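Local atomic coordinates of galactose mutarotase related enzyme (Lactobacillus acidophilus, PDB entry 3DCD), a protein that probably binds carbohydrate and may act as a sugar isomerase of the aldose 1-epimerase type, though its exact function is unknown. Residues N120-N125 with F287-H292; T231-F236 with P254-A259; K88-F93 with R112-L117. One frame throughout, in Å; residues are numbered along the deposited sequence.

Contact 1: N120-N125 with F287-H292; sequences NLLEEN and FSMTYH
Phe287 pairs with Glu124 at one end of this contact, where strands 121-130 and 282-292 run antiparallel in the large beta sheet of the galactose mutarotase fold. The two side chains lie alongside each other and point the same way. Glu124 CB sits over one face of the Phe287 ring, offset toward the rim, in a CH-pi contact 4.1 Å from the ring centroid. The backbones of this pair bond in both directions. Ser288 faces Glu123 and lies on the same face of the sheet as Leu121. A water joins Ser288 OG to Glu123 OE2, to which it donates. Both side chains also have partners on neighbouring strands: Ser288 OG bonds to Arg232 and Glu123 OE1 to Asn116.

Met289, a selenomethionine, is the hydrogen-bonded partner of Leu122; its N lies 2.8 Å from Leu122 O. Its chain bends at chi3 (-73°), which turns CE back to within 3.8 Å of Leu122 CD2. Phe146 and Pro144, on strand 136-147, also pack against Met289. Thr290 returns to the face of Leu121. Its CG2 touches Leu121 CD1 at 3.7 Å, and the two side chains cross obliquely.

Tyr291 brings its ring edge to Leu122, with CB of Leu122 in the ring plane. The phenol OH is buried without a polar partner in the model, and Leu122 CD2 is 3.4 Å from it. At this end the backbone bond from Tyr291 N to Asn120 O is weak. The side chain of Asn120 adds a second link: its ND2 donates to Tyr291 O at 3.0 Å, from above the carbonyl plane.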
loop_
_atom_site.group_PDB
_atom_site.type_symbol
_atom_site.label_atom_id
_atom_site.label_comp_id
_atom_site.label_asym_id
_atom_site.label_seq_id
_atom_site.Cartn_x
_atom_site.Cartn_y
_atom_site.Cartn_z
ATOM N N ASN A 120 9.101 -7.668 -15.952
ATOM C CA ASN A 120 9.466 -7.389 -14.567
ATOM C C ASN A 120 8.480 -6.456 -13.850
ATOM O O ASN A 120 8.831 -5.841 -12.834
ATOM C CB ASN A 120 10.906 -6.855 -14.477
ATOM C CG ASN A 120 11.059 -5.503 -15.115
ATOM O OD1 ASN A 120 10.317 -5.151 -16.053
ATOM N ND2 ASN A 120 12.024 -4.715 -14.607
ATOM N N LEU A 121 7.262 -6.363 -14.389
ATOM C CA LEU A 121 6.196 -5.531 -13.819
ATOM C C LEU A 121 5.119 -6.388 -13.149
ATOM O O LEU A 121 4.598 -7.330 -13.745
ATOM C CB LEU A 121 5.576 -4.593 -14.873
ATOM C CG LEU A 121 4.526 -3.571 -14.398
ATOM C CD1 LEU A 121 4.485 -2.329 -15.265
ATOM C CD2 LEU A 121 3.122 -4.196 -14.281
ATOM N N LEU A 122 4.799 -6.024 -11.908
ATOM C CA LEU A 122 3.772 -6.685 -11.126
ATOM C C LEU A 122 2.643 -5.688 -10.841
ATOM O O LEU A 122 2.879 -4.637 -10.242
ATOM C CB LEU A 122 4.366 -7.165 -9.790
ATOM C CG LEU A 122 3.410 -7.739 -8.738
ATOM C CD1 LEU A 122 2.709 -8.993 -9.256
ATOM C CD2 LEU A 122 4.239 -8.079 -7.476
ATOM N N GLU A 123 1.430 -6.038 -11.258
ATOM C CA GLU A 123 0.238 -5.273 -10.922
ATOM C C GLU A 123 -0.380 -5.787 -9.631
ATOM O O GLU A 123 -0.405 -7.003 -9.391
ATOM C CB GLU A 123 -0.800 -5.397 -12.039
ATOM C CG GLU A 123 -0.397 -4.756 -13.339
ATOM C CD GLU A 123 -1.522 -4.761 -14.374
ATOM O OE1 GLU A 123 -2.578 -5.412 -14.153
ATOM O OE2 GLU A 123 -1.331 -4.116 -15.420
ATOM N N GLU A 124 -0.891 -4.860 -8.827
ATOM C CA GLU A 124 -1.722 -5.190 -7.667
ATOM C C GLU A 124 -3.030 -4.438 -7.874
ATOM O O GLU A 124 -3.078 -3.219 -7.746
ATOM C CB GLU A 124 -1.044 -4.749 -6.372
ATOM C CG GLU A 124 -1.931 -4.909 -5.108
ATOM C CD GLU A 124 -1.139 -4.720 -3.810
ATOM O OE1 GLU A 124 0.106 -4.887 -3.814
ATOM O OE2 GLU A 124 -1.765 -4.406 -2.779
ATOM N N ASN A 125 -4.081 -5.170 -8.240
ATOM C CA ASN A 125 -5.317 -4.535 -8.698
ATOM C C ASN A 125 -6.420 -4.810 -7.702
ATOM O O ASN A 125 -6.609 -5.955 -7.286
ATOM C CB ASN A 125 -5.746 -5.081 -10.068
ATOM C CG ASN A 125 -4.664 -4.939 -11.136
ATOM O OD1 ASN A 125 -4.332 -5.901 -11.843
ATOM N ND2 ASN A 125 -4.125 -3.748 -11.263
ATOM N N PHE A 287 -2.270 -0.468 -8.652
ATOM C CA PHE A 287 -0.984 0.138 -8.946
ATOM C C PHE A 287 -0.028 -0.919 -9.480
ATOM O O PHE A 287 -0.333 -2.109 -9.425
ATOM C CB PHE A 287 -0.426 0.840 -7.705
ATOM C CG PHE A 287 -0.227 -0.075 -6.516
ATOM C CD1 PHE A 287 -1.308 -0.391 -5.673
ATOM C CD2 PHE A 287 1.033 -0.608 -6.238
ATOM C CE1 PHE A 287 -1.130 -1.213 -4.570
ATOM C CE2 PHE A 287 1.224 -1.434 -5.120
ATOM C CZ PHE A 287 0.150 -1.741 -4.299
ATOM N N SER A 288 1.114 -0.480 -10.002
ATOM C CA SER A 288 2.052 -1.383 -10.644
ATOM C C SER A 288 3.461 -1.151 -10.124
ATOM O O SER A 288 3.832 -0.020 -9.816
ATOM C CB SER A 288 2.032 -1.193 -12.152
ATOM O OG SER A 288 0.715 -1.400 -12.623
HETATM N N MSE A 289 4.241 -2.225 -10.046
HETATM C CA MSE A 289 5.586 -2.141 -9.493
HETATM C C MSE A 289 6.531 -2.789 -10.481
HETATM O O MSE A 289 6.241 -3.876 -10.974
HETATM C CB MSE A 289 5.662 -2.892 -8.160
HETATM C CG MSE A 289 4.888 -2.261 -6.992
HETATM SE SE MSE A 289 4.484 -3.550 -5.578
HETATM C CE MSE A 289 3.066 -4.541 -6.543
ATOM N N THR A 290 7.653 -2.129 -10.772
ATOM C CA THR A 290 8.735 -2.773 -11.527
ATOM C C THR A 290 9.986 -2.879 -10.641
ATOM O O THR A 290 10.231 -2.016 -9.792
ATOM C CB THR A 290 9.079 -2.034 -12.833
ATOM O OG1 THR A 290 9.657 -0.754 -12.526
ATOM C CG2 THR A 290 7.816 -1.823 -13.666
ATOM N N TYR A 291 10.754 -3.939 -10.840
ATOM C CA TYR A 291 11.918 -4.211 -10.011
ATOM C C TYR A 291 13.184 -4.381 -10.836
ATOM O O TYR A 291 13.174 -5.077 -11.853
ATOM C CB TYR A 291 11.696 -5.494 -9.215
ATOM C CG TYR A 291 10.339 -5.573 -8.545
ATOM C CD1 TYR A 291 10.154 -5.104 -7.248
ATOM C CD2 TYR A 291 9.247 -6.106 -9.218
ATOM C CE1 TYR A 291 8.889 -5.166 -6.619
ATOM C CE2 TYR A 291 7.987 -6.175 -8.605
ATOM C CZ TYR A 291 7.822 -5.706 -7.311
ATOM O OH TYR A 291 6.586 -5.795 -6.719
ATOM N N HIS A 292 14.265 -3.765 -10.372
ATOM C CA HIS A 292 15.585 -3.964 -10.967
ATOM C C HIS A 292 16.614 -4.181 -9.865
ATOM O O HIS A 292 16.660 -3.417 -8.882
ATOM C CB HIS A 292 16.000 -2.805 -11.868
ATOM C CG HIS A 292 17.126 -3.156 -12.795
ATOM N ND1 HIS A 292 18.419 -3.363 -12.353
ATOM C CD2 HIS A 292 17.140 -3.375 -14.129
ATOM C CE1 HIS A 292 19.183 -3.685 -13.385
ATOM N NE2 HIS A 292 18.430 -3.686 -14.476
HETATM O O HOH W 1 0.281 -1.931 -15.361
#

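Contact 2: T231-F236 with P254-A259; sequences TRDAPF and PWWGIA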
loop_
_atom_site.group_PDB
_atom_site.type_symbol
_atom_site.label_atom_id
_atom_site.label_comp_id
_atom_site.label_asym_id
_atom_site.label_seq_id
_atom_site.Cartn_x
_atom_site.Cartn_y
_atom_site.Cartn_z
ATOM N N THR A 231 1.302 4.774 -9.493
ATOM C CA THR A 231 0.163 4.843 -8.561
ATOM C C THR A 231 -1.160 5.073 -9.275
ATOM O O THR A 231 -2.201 5.245 -8.627
ATOM C CB THR A 231 0.367 5.952 -7.519
ATOM O OG1 THR A 231 0.593 7.191 -8.203
ATOM C CG2 THR A 231 1.595 5.641 -6.608
ATOM N N ARG A 232 -1.115 5.084 -10.612
ATOM C CA ARG A 232 -2.311 5.279 -11.431
ATOM C C ARG A 232 -3.115 6.475 -10.888
ATOM O O ARG A 232 -2.559 7.569 -10.732
ATOM C CB ARG A 232 -3.123 3.979 -11.480
ATOM C CG ARG A 232 -2.304 2.784 -12.022
ATOM C CD ARG A 232 -3.188 1.554 -12.270
ATOM N NE ARG A 232 -2.406 0.318 -12.324
ATOM C CZ ARG A 232 -2.914 -0.888 -12.088
ATOM N NH1 ARG A 232 -4.198 -1.028 -11.793
ATOM N NH2 ARG A 232 -2.148 -1.958 -12.154
ATOM N N ASP A 233 -4.391 6.277 -10.572
ATOM C CA ASP A 233 -5.227 7.389 -10.136
ATOM C C ASP A 233 -5.328 7.556 -8.618
ATOM O O ASP A 233 -6.261 8.212 -8.125
ATOM C CB ASP A 233 -6.625 7.289 -10.756
ATOM C CG ASP A 233 -7.383 6.014 -10.350
ATOM O OD1 ASP A 233 -6.844 5.116 -9.641
ATOM O OD2 ASP A 233 -8.556 5.915 -10.759
ATOM N N ALA A 234 -4.403 6.961 -7.858
ATOM C CA ALA A 234 -4.457 7.139 -6.390
ATOM C C ALA A 234 -4.422 8.631 -6.065
ATOM O O ALA A 234 -3.580 9.353 -6.609
ATOM C CB ALA A 234 -3.283 6.423 -5.705
ATOM N N PRO A 235 -5.340 9.110 -5.207
ATOM C CA PRO A 235 -5.279 10.516 -4.805
ATOM C C PRO A 235 -4.194 10.818 -3.768
ATOM O O PRO A 235 -3.915 11.991 -3.512
ATOM C CB PRO A 235 -6.665 10.767 -4.223
ATOM C CG PRO A 235 -7.093 9.437 -3.692
ATOM C CD PRO A 235 -6.497 8.415 -4.610
ATOM N N PHE A 236 -3.598 9.778 -3.177
ATOM C CA PHE A 236 -2.566 9.956 -2.147
ATOM C C PHE A 236 -1.517 8.859 -2.285
ATOM O O PHE A 236 -1.811 7.747 -2.743
ATOM C CB PHE A 236 -3.099 9.846 -0.697
ATOM C CG PHE A 236 -4.342 10.661 -0.396
ATOM C CD1 PHE A 236 -4.258 12.036 -0.163
ATOM C CD2 PHE A 236 -5.576 10.039 -0.301
ATOM C CE1 PHE A 236 -5.405 12.784 0.121
ATOM C CE2 PHE A 236 -6.721 10.766 -0.022
ATOM C CZ PHE A 236 -6.639 12.155 0.191
ATOM N N PRO A 254 0.307 3.362 -2.194
ATOM C CA PRO A 254 -0.746 4.074 -2.951
ATOM C C PRO A 254 -2.087 3.892 -2.249
ATOM O O PRO A 254 -2.455 2.773 -1.896
ATOM C CB PRO A 254 -0.731 3.369 -4.330
ATOM C CG PRO A 254 0.566 2.544 -4.347
ATOM C CD PRO A 254 0.731 2.142 -2.890
ATOM N N TRP A 255 -2.800 4.993 -2.034
ATOM C CA TRP A 255 -3.989 5.015 -1.205
ATOM C C TRP A 255 -5.167 5.623 -1.950
ATOM O O TRP A 255 -5.042 6.713 -2.527
ATOM C CB TRP A 255 -3.773 5.906 0.028
ATOM C CG TRP A 255 -2.810 5.433 1.093
ATOM C CD1 TRP A 255 -2.317 4.164 1.302
ATOM C CD2 TRP A 255 -2.281 6.252 2.137
ATOM N NE1 TRP A 255 -1.478 4.161 2.428
ATOM C CE2 TRP A 255 -1.443 5.434 2.943
ATOM C CE3 TRP A 255 -2.439 7.615 2.471
ATOM C CZ2 TRP A 255 -0.754 5.937 4.055
ATOM C CZ3 TRP A 255 -1.751 8.112 3.584
ATOM C CH2 TRP A 255 -0.926 7.270 4.365
ATOM N N TRP A 256 -6.303 4.933 -1.876
ATOM C CA TRP A 256 -7.608 5.426 -2.292
ATOM C C TRP A 256 -8.462 5.540 -1.004
ATOM O O TRP A 256 -9.495 4.893 -0.853
ATOM C CB TRP A 256 -8.239 4.445 -3.285
ATOM C CG TRP A 256 -7.523 4.424 -4.607
ATOM C CD1 TRP A 256 -7.853 5.135 -5.729
ATOM C CD2 TRP A 256 -6.333 3.678 -4.935
ATOM N NE1 TRP A 256 -6.946 4.882 -6.741
ATOM C CE2 TRP A 256 -5.999 3.994 -6.276
ATOM C CE3 TRP A 256 -5.510 2.782 -4.217
ATOM C CZ2 TRP A 256 -4.875 3.432 -6.929
ATOM C CZ3 TRP A 256 -4.401 2.230 -4.860
ATOM C CH2 TRP A 256 -4.086 2.559 -6.199
ATOM N N GLY A 257 -7.965 6.338 -0.059
ATOM C CA GLY A 257 -8.552 6.426 1.276
ATOM C C GLY A 257 -7.495 7.053 2.151
ATOM O O GLY A 257 -6.345 7.121 1.751
ATOM N N ILE A 258 -7.871 7.514 3.345
ATOM C CA ILE A 258 -6.889 8.150 4.215
ATOM C C ILE A 258 -7.330 8.128 5.675
ATOM O O ILE A 258 -8.518 7.953 5.980
ATOM C CB ILE A 258 -6.570 9.592 3.705
ATOM C CG1 ILE A 258 -5.279 10.161 4.322
ATOM C CG2 ILE A 258 -7.765 10.530 3.835
ATOM C CD1 ILE A 258 -4.741 11.392 3.537
ATOM N N ALA A 259 -6.369 8.280 6.582
ATOM C CA ALA A 259 -6.661 8.334 8.011
ATOM C C ALA A 259 -7.672 9.449 8.339
ATOM O O ALA A 259 -7.816 10.409 7.575
ATOM C CB ALA A 259 -5.383 8.584 8.761
#
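Asp233 CG is set between its own backbone N and carbonyl carbon by chi1 (61°), and Trp256 CG is set anti to its carbonyl carbon (chi1 -69°). With CG so placed in each, the carboxylate and the indole N-H meet. Trp256 NE1 donates to Asp233 OD1 at 2.9 Å. The oxygen lies close to the indole plane, but the N-H reaches it from above the carboxylate plane. Carboxylate and indole are turned 65° apart.

The indole also lies against the chain that follows Asp233. Ala234 CB sits over one face of the six-membered ring, 3.8 Å from its centroid. Pro235 CD makes an off-centre CH-pi contact with the five-membered ring. The backbone here is folded by a type II' turn from Thr231 to Ala234, closed by a bond from Ala234 N to Thr231 O. Phe287 and Ala285 of strand 282-292 also touch Trp256.

Phe236 is held between two residues. Ile258 CD1 lies over the centre of its ring, 3.7 Å from the centroid, while CB of Pro235 lies over the opposite face, toward the rim. The Phe236 and Ile258 side chains cross at about a right angle. Phe236 CB also touches Trp255 CE3 at 3.9 Å. Tyr272 packs on both Phe236 and Ile258. Close by, Gly257 O is buried with no polar partner in the model.

Phe236 and Trp255 form an antiparallel hydrogen-bonded pair. Trp255 N donates to Phe236 O at 3.0 Å; the return bond from Phe236 N to Trp255 O is weak. The chain leaves strand 226-232 of the nine-stranded sheet by the turn, and this pair docks the start of strand 236-240 beside 249-256 in the second sheet. It is a connection between the two sheets of the beta-sandwich of the galactose mutarotase fold.

Contact 3: K88-F93 with R112-L117; sequences KESITF and RVNYNL
Phe93 and Tyr115 meet edge to edge at about a right angle between their side chains, with Phe93 CE2 3.9 Å from Tyr115 CD1. They sit on neighbouring antiparallel strands, 90-96 and 109-118, near one margin of the nine-stranded sheet of the galactose mutarotase fold. The contacting atoms lie near the plane of both rings, so neither ring stacks on the other.

Ile91 lies on the same face of the sheet. Its CG2 reaches Tyr115 CB at 4.1 Å. Strands 2-6 and 10-15 cover this face: Ile14 packs on Ile91, Phe93 and Tyr115, and Ile5 packs on Ile91 and Tyr115. The Tyr115 hydroxyl extends beyond the pair to bond with Ala19 O.

The opposite face is more polar and partly exposed. Thr92 and Asn114 are a non-hydrogen-bonded pair on it. Next along, Ser90 faces Asn116, and Ser90 OG lies 3.6 Å from Asn116 CB. Asn116 CG stands between its own backbone N and carbonyl carbon (chi1 74°), and the amide end leads away from Ser90; its partner is Glu123 on the next strand. Thr92 CG2 also touches the aliphatic part of Arg112, coming to 4.1 Å from its CB. The guanidinium of Arg112 forms salt bridges with Glu84 and Glu110.

The backbones keep regular antiparallel register through the whole contact. Ile91 and Tyr115 bond both ways at 2.9 Å, N of each to O of the other. Phe93 and Val113 also bond in both directions. The last rung lies just before strand 90-96 begins, where Leu117 N donates to Glu89 O at 2.8 Å.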
loop_
_atom_site.group_PDB
_atom_site.type_symbol
_atom_site.label_atom_id
_atom_site.label_comp_id
_atom_site.label_asym_id
_atom_site.label_seq_id
_atom_site.Cartn_x
_atom_site.Cartn_y
_atom_site.Cartn_z
ATOM N N LYS A 88 -0.228 -19.204 -14.473
ATOM C CA LYS A 88 1.204 -19.045 -14.249
ATOM C C LYS A 88 1.579 -17.619 -13.883
ATOM O O LYS A 88 2.412 -17.423 -13.019
ATOM C CB LYS A 88 2.057 -19.541 -15.423
ATOM C CG LYS A 88 3.545 -19.598 -15.061
ATOM C CD LYS A 88 4.430 -20.235 -16.137
ATOM C CE LYS A 88 5.898 -20.221 -15.680
ATOM N NZ LYS A 88 6.793 -21.184 -16.427
ATOM N N GLU A 89 0.963 -16.636 -14.532
ATOM C CA GLU A 89 1.357 -15.225 -14.334
ATOM C C GLU A 89 0.271 -14.366 -13.697
ATOM O O GLU A 89 0.357 -13.138 -13.739
ATOM C CB GLU A 89 1.780 -14.580 -15.662
ATOM C CG GLU A 89 2.996 -15.179 -16.341
ATOM C CD GLU A 89 3.149 -14.672 -17.778
ATOM O OE1 GLU A 89 2.409 -13.746 -18.169
ATOM O OE2 GLU A 89 3.981 -15.207 -18.532
ATOM N N SER A 90 -0.753 -14.998 -13.117
ATOM C CA SER A 90 -1.852 -14.250 -12.515
ATOM C C SER A 90 -2.530 -15.002 -11.385
ATOM O O SER A 90 -2.670 -16.226 -11.434
ATOM C CB SER A 90 -2.897 -13.884 -13.579
ATOM O OG SER A 90 -3.843 -12.962 -13.047
ATOM N N ILE A 91 -2.979 -14.262 -10.378
ATOM C CA ILE A 91 -3.757 -14.872 -9.283
ATOM C C ILE A 91 -4.719 -13.831 -8.733
ATOM O O ILE A 91 -4.394 -12.654 -8.644
ATOM C CB ILE A 91 -2.832 -15.485 -8.181
ATOM C CG1 ILE A 91 -3.629 -16.224 -7.109
ATOM C CG2 ILE A 91 -1.905 -14.410 -7.566
ATOM C CD1 ILE A 91 -2.800 -17.223 -6.338
ATOM N N THR A 92 -5.928 -14.276 -8.403
ATOM C CA THR A 92 -6.938 -13.375 -7.874
ATOM C C THR A 92 -7.423 -13.981 -6.580
ATOM O O THR A 92 -7.832 -15.129 -6.554
ATOM C CB THR A 92 -8.130 -13.195 -8.860
ATOM O OG1 THR A 92 -7.642 -12.664 -10.100
ATOM C CG2 THR A 92 -9.204 -12.242 -8.289
ATOM N N PHE A 93 -7.325 -13.191 -5.517
ATOM C CA PHE A 93 -7.865 -13.512 -4.209
ATOM C C PHE A 93 -9.210 -12.807 -3.991
ATOM O O PHE A 93 -9.396 -11.648 -4.362
ATOM C CB PHE A 93 -6.878 -13.088 -3.109
ATOM C CG PHE A 93 -5.536 -13.772 -3.204
ATOM C CD1 PHE A 93 -5.322 -14.993 -2.581
ATOM C CD2 PHE A 93 -4.489 -13.177 -3.918
ATOM C CE1 PHE A 93 -4.075 -15.644 -2.675
ATOM C CE2 PHE A 93 -3.249 -13.800 -4.022
ATOM C CZ PHE A 93 -3.035 -15.035 -3.395
ATOM N N ARG A 112 -11.761 -8.146 -4.295
ATOM C CA ARG A 112 -10.808 -8.955 -5.038
ATOM C C ARG A 112 -9.466 -8.239 -5.146
ATOM O O ARG A 112 -9.416 -7.052 -5.472
ATOM C CB ARG A 112 -11.349 -9.273 -6.438
ATOM C CG ARG A 112 -12.412 -10.368 -6.458
ATOM C CD ARG A 112 -12.999 -10.522 -7.868
ATOM N NE ARG A 112 -13.985 -11.593 -7.915
ATOM C CZ ARG A 112 -15.269 -11.432 -7.597
ATOM N NH1 ARG A 112 -15.730 -10.241 -7.226
ATOM N NH2 ARG A 112 -16.089 -12.461 -7.655
ATOM N N VAL A 113 -8.391 -8.968 -4.851
ATOM C CA VAL A 113 -7.033 -8.495 -5.056
ATOM C C VAL A 113 -6.399 -9.398 -6.105
ATOM O O VAL A 113 -6.217 -10.610 -5.899
ATOM C CB VAL A 113 -6.183 -8.486 -3.736
ATOM C CG1 VAL A 113 -4.787 -7.937 -4.008
ATOM C CG2 VAL A 113 -6.867 -7.622 -2.672
ATOM N N ASN A 114 -6.109 -8.801 -7.252
ATOM C CA ASN A 114 -5.517 -9.520 -8.357
ATOM C C ASN A 114 -4.081 -9.082 -8.516
ATOM O O ASN A 114 -3.788 -7.890 -8.502
ATOM C CB ASN A 114 -6.261 -9.245 -9.658
ATOM C CG ASN A 114 -5.499 -9.763 -10.883
ATOM O OD1 ASN A 114 -5.481 -10.959 -11.167
ATOM N ND2 ASN A 114 -4.870 -8.862 -11.599
ATOM N N TYR A 115 -3.197 -10.064 -8.669
ATOM C CA TYR A 115 -1.793 -9.818 -8.963
ATOM C C TYR A 115 -1.491 -10.456 -10.297
ATOM O O TYR A 115 -1.855 -11.613 -10.538
ATOM C CB TYR A 115 -0.900 -10.475 -7.907
ATOM C CG TYR A 115 -1.034 -9.874 -6.537
ATOM C CD1 TYR A 115 -1.820 -10.485 -5.564
ATOM C CD2 TYR A 115 -0.357 -8.702 -6.210
ATOM C CE1 TYR A 115 -1.934 -9.928 -4.295
ATOM C CE2 TYR A 115 -0.457 -8.126 -4.944
ATOM C CZ TYR A 115 -1.243 -8.748 -3.992
ATOM O OH TYR A 115 -1.350 -8.189 -2.745
ATOM N N ASN A 116 -0.821 -9.715 -11.171
ATOM C CA ASN A 116 -0.419 -10.294 -12.431
ATOM C C ASN A 116 0.908 -9.748 -12.937
ATOM O O ASN A 116 1.281 -8.613 -12.625
ATOM C CB ASN A 116 -1.540 -10.193 -13.467
ATOM C CG ASN A 116 -1.716 -8.816 -13.998
ATOM O OD1 ASN A 116 -0.931 -8.363 -14.843
ATOM N ND2 ASN A 116 -2.755 -8.120 -13.524
ATOM N N LEU A 117 1.618 -10.586 -13.694
ATOM C CA LEU A 117 2.942 -10.248 -14.221
ATOM C C LEU A 117 2.964 -9.930 -15.706
ATOM O O LEU A 117 2.272 -10.569 -16.505
ATOM C CB LEU A 117 3.916 -11.412 -14.004
ATOM C CG LEU A 117 4.278 -11.747 -12.569
ATOM C CD1 LEU A 117 5.132 -12.991 -12.510
ATOM C CD2 LEU A 117 5.007 -10.562 -11.962
#

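All three contacts reach the nine-stranded antiparallel sheet. Contact 3 closes before contact 1 opens, and contact 2 is nested inside the long loop that contact 1 closes. Contacts 1 and 3 have centres about 12 Å apart and are joined through neighbouring strands, 109-118 of contact 3 and 121-130 of contact 1, bonded between Asn125 N and Asn114 O. Contacts 1 and 2 have centres about 16 Å apart and meet where Phe287 packs on Pro254. Contacts 2 and 3 do not touch; their centres are about 20 Å apart. Contacts 1 and 3 thus build consecutive parts of one sheet, and contact 2 joins it to the second sheet.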